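PDB 1R6V: subtilisin-like serine protease from Fervidobacterium pennivorans, which degrades keratin into peptides as a calcium-binding serine endopeptidase of the subtilisin family, letting its bacterium grow on native feathers. Local coordinates for residues A[283-288]-A[489-494]; A[266-271]-A[279-284]; A[291-296]-A[305-310]. The protein carries 1 engineered substitution. All coordinates share one frame; numbering follows the deposited sequence.

Interaction 1: A[283-288]-A[489-494]; sequences YAMEHG and RFPHID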
# COMPACT_ATOMS: atom_id res chain seq x y z
N TYR A 283 -5.54 -7.11 6.98
CA TYR A 283 -5.97 -7.54 8.31
C TYR A 283 -7.44 -7.17 8.49
O TYR A 283 -8.28 -7.97 8.92
CB TYR A 283 -5.17 -6.82 9.39
CG TYR A 283 -5.55 -7.13 10.82
CD1 TYR A 283 -4.98 -8.21 11.49
CD2 TYR A 283 -6.43 -6.31 11.54
CE1 TYR A 283 -5.26 -8.45 12.84
CE2 TYR A 283 -6.71 -6.53 12.88
CZ TYR A 283 -6.12 -7.61 13.52
OH TYR A 283 -6.38 -7.85 14.85
N ALA A 284 -7.76 -5.92 8.17
CA ALA A 284 -9.13 -5.49 8.31
C ALA A 284 -10.07 -6.32 7.41
O ALA A 284 -11.12 -6.78 7.86
CB ALA A 284 -9.24 -3.98 7.98
N MET A 285 -9.70 -6.51 6.15
CA MET A 285 -10.57 -7.26 5.23
C MET A 285 -10.71 -8.73 5.65
O MET A 285 -11.78 -9.33 5.47
CB MET A 285 -10.07 -7.12 3.78
CG MET A 285 -10.24 -5.69 3.24
SD MET A 285 -9.94 -5.44 1.45
CE MET A 285 -8.08 -5.41 1.37
N GLU A 286 -9.65 -9.29 6.21
CA GLU A 286 -9.69 -10.68 6.67
C GLU A 286 -10.65 -10.81 7.84
O GLU A 286 -11.19 -11.89 8.10
CB GLU A 286 -8.28 -11.16 7.05
CG GLU A 286 -7.49 -11.69 5.86
CD GLU A 286 -6.01 -11.92 6.14
OE1 GLU A 286 -5.66 -12.20 7.31
OE2 GLU A 286 -5.21 -11.82 5.19
N HIS A 287 -10.86 -9.71 8.56
CA HIS A 287 -11.80 -9.69 9.67
C HIS A 287 -13.18 -9.28 9.17
O HIS A 287 -14.09 -9.02 9.95
CB HIS A 287 -11.31 -8.73 10.76
CG HIS A 287 -10.19 -9.29 11.60
ND1 HIS A 287 -10.42 -9.95 12.79
CD2 HIS A 287 -8.86 -9.34 11.38
CE1 HIS A 287 -9.26 -10.38 13.26
NE2 HIS A 287 -8.31 -10.03 12.43
N GLY A 288 -13.32 -9.21 7.84
CA GLY A 288 -14.59 -8.87 7.23
C GLY A 288 -14.95 -7.40 7.13
O GLY A 288 -16.10 -7.08 6.87
N ARG A 489 -0.57 -11.09 -2.60
CA ARG A 489 -1.94 -11.44 -2.23
C ARG A 489 -2.94 -10.44 -2.76
O ARG A 489 -2.73 -9.23 -2.66
CB ARG A 489 -2.09 -11.50 -0.70
CG ARG A 489 -1.05 -12.32 0.03
CD ARG A 489 -1.29 -12.27 1.54
NE ARG A 489 -2.45 -13.07 1.94
CZ ARG A 489 -2.75 -13.39 3.19
NH1 ARG A 489 -1.98 -12.98 4.20
NH2 ARG A 489 -3.82 -14.14 3.45
N PHE A 490 -4.05 -10.97 -3.28
CA PHE A 490 -5.11 -10.14 -3.83
C PHE A 490 -6.43 -10.49 -3.14
O PHE A 490 -7.15 -11.35 -3.62
CB PHE A 490 -5.24 -10.39 -5.34
CG PHE A 490 -4.03 -9.97 -6.12
CD1 PHE A 490 -2.92 -10.81 -6.23
CD2 PHE A 490 -3.98 -8.72 -6.72
CE1 PHE A 490 -1.78 -10.41 -6.93
CE2 PHE A 490 -2.85 -8.31 -7.42
CZ PHE A 490 -1.75 -9.15 -7.52
N PRO A 491 -6.77 -9.79 -2.05
CA PRO A 491 -8.03 -10.11 -1.37
C PRO A 491 -9.27 -9.48 -1.96
O PRO A 491 -9.25 -8.34 -2.43
CB PRO A 491 -7.79 -9.62 0.06
CG PRO A 491 -6.84 -8.47 -0.12
CD PRO A 491 -5.95 -8.85 -1.28
N HIS A 492 -10.35 -10.26 -1.93
CA HIS A 492 -11.64 -9.78 -2.37
C HIS A 492 -11.68 -9.10 -3.72
O HIS A 492 -12.38 -8.12 -3.90
CB HIS A 492 -12.18 -8.87 -1.27
CG HIS A 492 -12.36 -9.58 0.02
ND1 HIS A 492 -13.46 -10.37 0.27
CD2 HIS A 492 -11.53 -9.76 1.07
CE1 HIS A 492 -13.29 -11.02 1.42
NE2 HIS A 492 -12.12 -10.66 1.92
N ILE A 493 -10.96 -9.67 -4.68
CA ILE A 493 -10.95 -9.14 -6.03
C ILE A 493 -11.98 -9.90 -6.88
O ILE A 493 -12.53 -10.92 -6.45
CB ILE A 493 -9.55 -9.30 -6.73
CG1 ILE A 493 -9.17 -10.78 -6.87
CG2 ILE A 493 -8.48 -8.54 -5.92
CD1 ILE A 493 -8.02 -11.00 -7.88
N ASP A 494 -12.25 -9.38 -8.07
CA ASP A 494 -13.19 -10.02 -8.99
C ASP A 494 -12.72 -11.39 -9.47
O ASP A 494 -11.52 -11.63 -9.68
CB ASP A 494 -13.36 -9.20 -10.29
CG ASP A 494 -14.15 -7.93 -10.11
OD1 ASP A 494 -14.76 -7.73 -9.04
OD2 ASP A 494 -14.16 -7.12 -11.08
O HOH W 1 -13.21 -11.53 4.94

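Interaction 2: A[266-271]-A[279-284]; sequences HSWGGW and EAFDYA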
# COMPACT_ATOMS: atom_id res chain seq x y z
N HIS A 266 -11.88 6.17 3.96
CA HIS A 266 -10.53 6.74 3.79
C HIS A 266 -10.45 7.72 2.63
O HIS A 266 -10.85 7.37 1.51
CB HIS A 266 -9.51 5.65 3.45
CG HIS A 266 -9.40 4.56 4.46
ND1 HIS A 266 -8.51 4.60 5.52
CD2 HIS A 266 -10.07 3.38 4.57
CE1 HIS A 266 -8.65 3.50 6.24
NE2 HIS A 266 -9.58 2.74 5.68
N SER A 267 -9.93 8.92 2.86
CA SER A 267 -9.75 9.85 1.75
C SER A 267 -8.40 10.51 1.92
O SER A 267 -8.29 11.72 2.17
CB SER A 267 -10.87 10.89 1.71
OG SER A 267 -12.08 10.27 1.31
N TRP A 268 -7.36 9.69 1.81
CA TRP A 268 -5.98 10.12 1.94
C TRP A 268 -5.10 9.18 1.12
O TRP A 268 -5.54 8.12 0.68
CB TRP A 268 -5.55 10.07 3.40
CG TRP A 268 -5.72 8.68 4.04
CD1 TRP A 268 -6.87 8.15 4.56
CD2 TRP A 268 -4.70 7.68 4.19
NE1 TRP A 268 -6.63 6.86 5.02
CE2 TRP A 268 -5.31 6.55 4.80
CE3 TRP A 268 -3.34 7.61 3.86
CZ2 TRP A 268 -4.61 5.38 5.09
CZ3 TRP A 268 -2.64 6.45 4.15
CH2 TRP A 268 -3.27 5.35 4.76
N GLY A 269 -3.85 9.57 0.92
CA GLY A 269 -2.96 8.70 0.19
C GLY A 269 -1.61 9.27 -0.14
O GLY A 269 -1.32 10.43 0.18
N GLY A 270 -0.80 8.45 -0.79
CA GLY A 270 0.54 8.84 -1.17
C GLY A 270 1.14 7.85 -2.14
O GLY A 270 0.63 6.74 -2.32
N TRP A 271 2.25 8.23 -2.76
CA TRP A 271 2.94 7.39 -3.73
C TRP A 271 3.50 6.06 -3.19
O TRP A 271 3.45 5.03 -3.86
CB TRP A 271 4.10 8.20 -4.36
CG TRP A 271 5.12 7.35 -5.06
CD1 TRP A 271 5.06 6.88 -6.34
CD2 TRP A 271 6.33 6.80 -4.50
NE1 TRP A 271 6.14 6.07 -6.61
CE2 TRP A 271 6.94 6.01 -5.49
CE3 TRP A 271 6.94 6.90 -3.24
CZ2 TRP A 271 8.13 5.31 -5.27
CZ3 TRP A 271 8.14 6.21 -3.03
CH2 TRP A 271 8.72 5.43 -4.04
N GLU A 279 -0.51 -4.82 4.90
CA GLU A 279 -0.85 -5.76 5.96
C GLU A 279 -2.03 -5.30 6.80
O GLU A 279 -2.89 -6.09 7.19
CB GLU A 279 0.35 -5.98 6.90
CG GLU A 279 1.41 -6.89 6.37
CD GLU A 279 0.91 -8.31 6.12
OE1 GLU A 279 0.54 -9.02 7.06
OE2 GLU A 279 0.91 -8.70 4.95
N ALA A 280 -2.09 -4.00 7.09
CA ALA A 280 -3.18 -3.47 7.89
C ALA A 280 -4.51 -3.55 7.13
O ALA A 280 -5.55 -3.90 7.70
CB ALA A 280 -2.88 -2.04 8.27
N PHE A 281 -4.49 -3.18 5.86
CA PHE A 281 -5.70 -3.25 5.06
C PHE A 281 -6.17 -4.68 4.91
O PHE A 281 -7.37 -4.95 4.99
CB PHE A 281 -5.49 -2.61 3.69
CG PHE A 281 -5.93 -1.19 3.63
CD1 PHE A 281 -5.27 -0.21 4.37
CD2 PHE A 281 -7.04 -0.83 2.88
CE1 PHE A 281 -5.74 1.13 4.38
CE2 PHE A 281 -7.52 0.50 2.88
CZ PHE A 281 -6.87 1.47 3.63
N ASP A 282 -5.22 -5.59 4.71
CA ASP A 282 -5.57 -7.01 4.54
C ASP A 282 -6.07 -7.60 5.86
O ASP A 282 -6.93 -8.48 5.87
CB ASP A 282 -4.35 -7.78 4.01
CG ASP A 282 -4.01 -7.42 2.56
OD1 ASP A 282 -4.80 -6.66 1.93
OD2 ASP A 282 -2.95 -7.88 2.06
N TYR A 283 -5.54 -7.11 6.98
CA TYR A 283 -5.97 -7.54 8.31
C TYR A 283 -7.44 -7.17 8.49
O TYR A 283 -8.28 -7.97 8.92
CB TYR A 283 -5.17 -6.82 9.39
CG TYR A 283 -5.55 -7.13 10.82
CD1 TYR A 283 -4.98 -8.21 11.49
CD2 TYR A 283 -6.43 -6.31 11.54
CE1 TYR A 283 -5.26 -8.45 12.84
CE2 TYR A 283 -6.71 -6.53 12.88
CZ TYR A 283 -6.12 -7.61 13.52
OH TYR A 283 -6.38 -7.85 14.85
N ALA A 284 -7.76 -5.92 8.17
CA ALA A 284 -9.13 -5.49 8.31
C ALA A 284 -10.07 -6.32 7.41
O ALA A 284 -11.12 -6.78 7.86
CB ALA A 284 -9.24 -3.98 7.98

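Interaction 3: A[291-296]-A[305-310]; sequences MVVSAG and QYPAGY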
# COMPACT_ATOMS: atom_id res chain seq x y z
N MET A 291 -13.38 -1.67 3.13
CA MET A 291 -12.54 -0.48 3.11
C MET A 291 -12.88 0.37 1.89
O MET A 291 -12.60 -0.03 0.77
CB MET A 291 -11.06 -0.90 3.08
CG MET A 291 -10.62 -1.69 4.34
SD MET A 291 -10.59 -0.83 5.97
CE MET A 291 -8.75 -0.67 6.27
N VAL A 292 -13.49 1.54 2.14
CA VAL A 292 -13.90 2.49 1.09
C VAL A 292 -12.82 3.56 1.03
O VAL A 292 -12.46 4.15 2.05
CB VAL A 292 -15.27 3.13 1.45
CG1 VAL A 292 -15.69 4.13 0.37
CG2 VAL A 292 -16.35 2.01 1.57
N VAL A 293 -12.28 3.79 -0.16
CA VAL A 293 -11.21 4.78 -0.33
C VAL A 293 -11.54 5.70 -1.49
O VAL A 293 -11.94 5.24 -2.56
CB VAL A 293 -9.86 4.09 -0.63
CG1 VAL A 293 -8.73 5.13 -0.71
CG2 VAL A 293 -9.57 3.05 0.42
N SER A 294 -11.35 6.99 -1.28
CA SER A 294 -11.64 7.90 -2.37
C SER A 294 -10.57 7.78 -3.46
O SER A 294 -9.40 7.50 -3.19
CB SER A 294 -11.69 9.34 -1.84
OG SER A 294 -10.37 9.73 -1.55
N ALA A 295 -11.00 7.97 -4.71
CA ALA A 295 -10.09 7.95 -5.86
C ALA A 295 -9.21 9.20 -5.73
O ALA A 295 -9.53 10.10 -4.96
CB ALA A 295 -10.90 8.02 -7.16
N GLY A 296 -8.12 9.25 -6.48
CA GLY A 296 -7.22 10.40 -6.42
C GLY A 296 -7.85 11.78 -6.43
O GLY A 296 -9.04 11.95 -6.76
N GLN A 305 -1.66 7.12 -4.65
CA GLN A 305 -1.76 5.80 -5.25
C GLN A 305 -2.19 4.82 -4.15
O GLN A 305 -3.06 4.00 -4.39
CB GLN A 305 -0.41 5.36 -5.83
CG GLN A 305 0.30 6.39 -6.67
CD GLN A 305 -0.28 6.52 -8.07
OE1 GLN A 305 -0.17 5.60 -8.88
NE2 GLN A 305 -0.91 7.66 -8.35
N TYR A 306 -1.60 4.91 -2.96
CA TYR A 306 -1.96 4.01 -1.85
C TYR A 306 -2.47 4.77 -0.64
O TYR A 306 -1.96 5.83 -0.30
CB TYR A 306 -0.76 3.11 -1.47
CG TYR A 306 -0.28 2.29 -2.64
CD1 TYR A 306 0.79 2.70 -3.42
CD2 TYR A 306 -0.97 1.12 -3.01
CE1 TYR A 306 1.17 1.99 -4.56
CE2 TYR A 306 -0.61 0.41 -4.14
CZ TYR A 306 0.45 0.84 -4.91
OH TYR A 306 0.77 0.15 -6.05
N PRO A 307 -3.44 4.18 0.11
CA PRO A 307 -4.08 2.87 -0.05
C PRO A 307 -5.08 2.58 -1.16
O PRO A 307 -5.49 1.44 -1.30
CB PRO A 307 -4.72 2.64 1.32
CG PRO A 307 -5.22 4.02 1.64
CD PRO A 307 -3.98 4.89 1.28
N ALA A 308 -5.47 3.58 -1.96
CA ALA A 308 -6.44 3.34 -3.03
C ALA A 308 -6.06 2.19 -3.96
O ALA A 308 -6.92 1.45 -4.43
CB ALA A 308 -6.65 4.63 -3.86
N GLY A 309 -4.76 2.05 -4.22
CA GLY A 309 -4.26 1.01 -5.11
C GLY A 309 -4.16 -0.41 -4.58
O GLY A 309 -3.79 -1.31 -5.34
N TYR A 310 -4.44 -0.63 -3.30
CA TYR A 310 -4.36 -2.01 -2.79
C TYR A 310 -5.57 -2.81 -3.27
O TYR A 310 -6.71 -2.32 -3.23
CB TYR A 310 -4.33 -2.01 -1.25
CG TYR A 310 -3.04 -1.45 -0.67
CD1 TYR A 310 -3.08 -0.55 0.39
CD2 TYR A 310 -1.79 -1.84 -1.16
CE1 TYR A 310 -1.90 -0.04 0.95
CE2 TYR A 310 -0.61 -1.34 -0.61
CZ TYR A 310 -0.68 -0.44 0.45
OH TYR A 310 0.47 0.05 1.02

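Interaction 1: A[283-288]-A[489-494]
M285 reaches from the last turn of helix 275-286 to P491 and H492 on the strand 487-494. Its CB lies 4.1 Å from CD2 of the H492 ring. CG of M285 packs against CG of M291. The chain then bends about the CG-SD bond (chi3 -78°), bringing CE of M285 within 3.6 Å of CG of P491, the two side chains crossing at about a right angle. A flexible thioether suits this place, where an unbranched apolar arm must fit a rigid proline. The M285 carbonyl is gripped twice: G288 N bonds to its O in the Schellman motif that ends the helix, and a water donates to the same O at 2.7 Å while weakly accepting from NE2 of H492. At the exposed margin E286 stretches out so that OE2 sits over one face of the R489 guanidinium, 3.2 Å from NH2. With the oxygen well out of that plane, this salt bridge rests on charge alone; R489 has a second carboxylate partner in E449. An apolar centre, a water and an outer ion pair together form an interdomain interface, seating the Ig-like beta-sandwich against helix 275-286 of the subtilisin-like catalytic domain.

Interaction 2: A[266-271]-A[279-284]
F281 rises from helix 275-286 and sets its CZ over the centre of the H266 imidazole, 3.6 Å above the ring plane. The two side chains come from opposite directions, one off the helix and one off the strand 263-269, yet the rings do not lie flat on each other: their planes are 41° apart with centroids separated by 4.9 Å. The phenyl is the largest contributor to the buried surface, and its chi1 of -95°, some way from a staggered value, tips it into this position. Strand, helix and the following strand 290-294 make up a beta-alpha-beta crossover, and F281 is an apolar wedge between its helix and its sheet, where M291, I253 and P307 also touch it. Burial of the histidine is eased by a partner for ND1. W268 NE1 donates to ND1 of H266 at 3.0 Å, arriving close to the imidazole plane, which holds that ring's rotation and probably leaves its proton on NE2. The indole meets the phenyl more loosely: CZ2 of W268 lies 4.5 Å from CE1 of F281, at the edge of the phenyl ring. On the active-site side, the W268 side chain is about 6 Å from that of D162, assigned to the charge relay system.

Interaction 3: A[291-296]-A[305-310]
With chi1 at -176°, V293 places CG1 trans to its own amide nitrogen and CG2 trans to its carbonyl carbon, and CG1 is the branch that reaches the loop 305-310. On the other side the peptide bond before P307 is cis, and the type I beta turn that starts at P307 and runs to Y310 carries A308 next to the strand. In the subtilisin fold this strand, 290-294, belongs to the central, mainly parallel sheet, and it leads into the loop that in subtilisins carries the oxyanion-hole asparagine; a cis proline following tyrosine is likewise known from subtilisins. CG1 of V293 touches CA of A308 at 3.7 Å and its CB at 3.8 Å, while CG of P307 stands farther off, at 4.4 Å. A small methyl suits A308, since the backbones approach to 5.7 Å between the CA atoms of V293 and A308. P307 also packs on W268. The loop holds its shape by its own bonds: Y310 N is bonded to P307 O across the turn, and G309 N bonds to Q305 O at 2.6 Å. Glycine fits that corner because a beta carbon would crowd Q305 O. The alternation of the strand sends the next side chain the other way: the CB of S294 is directed away from the loop, and its side chain touches S267 and A384 and is about 5 Å from that of S381, assigned to the charge relay system. The S294 backbone still takes part, its carbonyl O lying 4.0 Å from the A308 CB methyl.

In the fold
Followed from the N terminus, the chain first closes interaction 2, a short loop from strand 263-269 into helix 275-286. Interaction 1 begins where that ends, sharing Y283 and A284, but closes only some 200 residues later, on the beta-sandwich domain. Interaction 3 opens and closes within this long span, just after the helix, so it is in series with interaction 2 and enclosed by interaction 1. The backbone of H266 probably bonds to V292 and S294, so interactions 2 and 3 share neighbouring strands of the sheet. Interactions 2 and 1 place helix 275-286 between sheet and sandwich, while interaction 3 holds the loop after strand 290-294 against that strand.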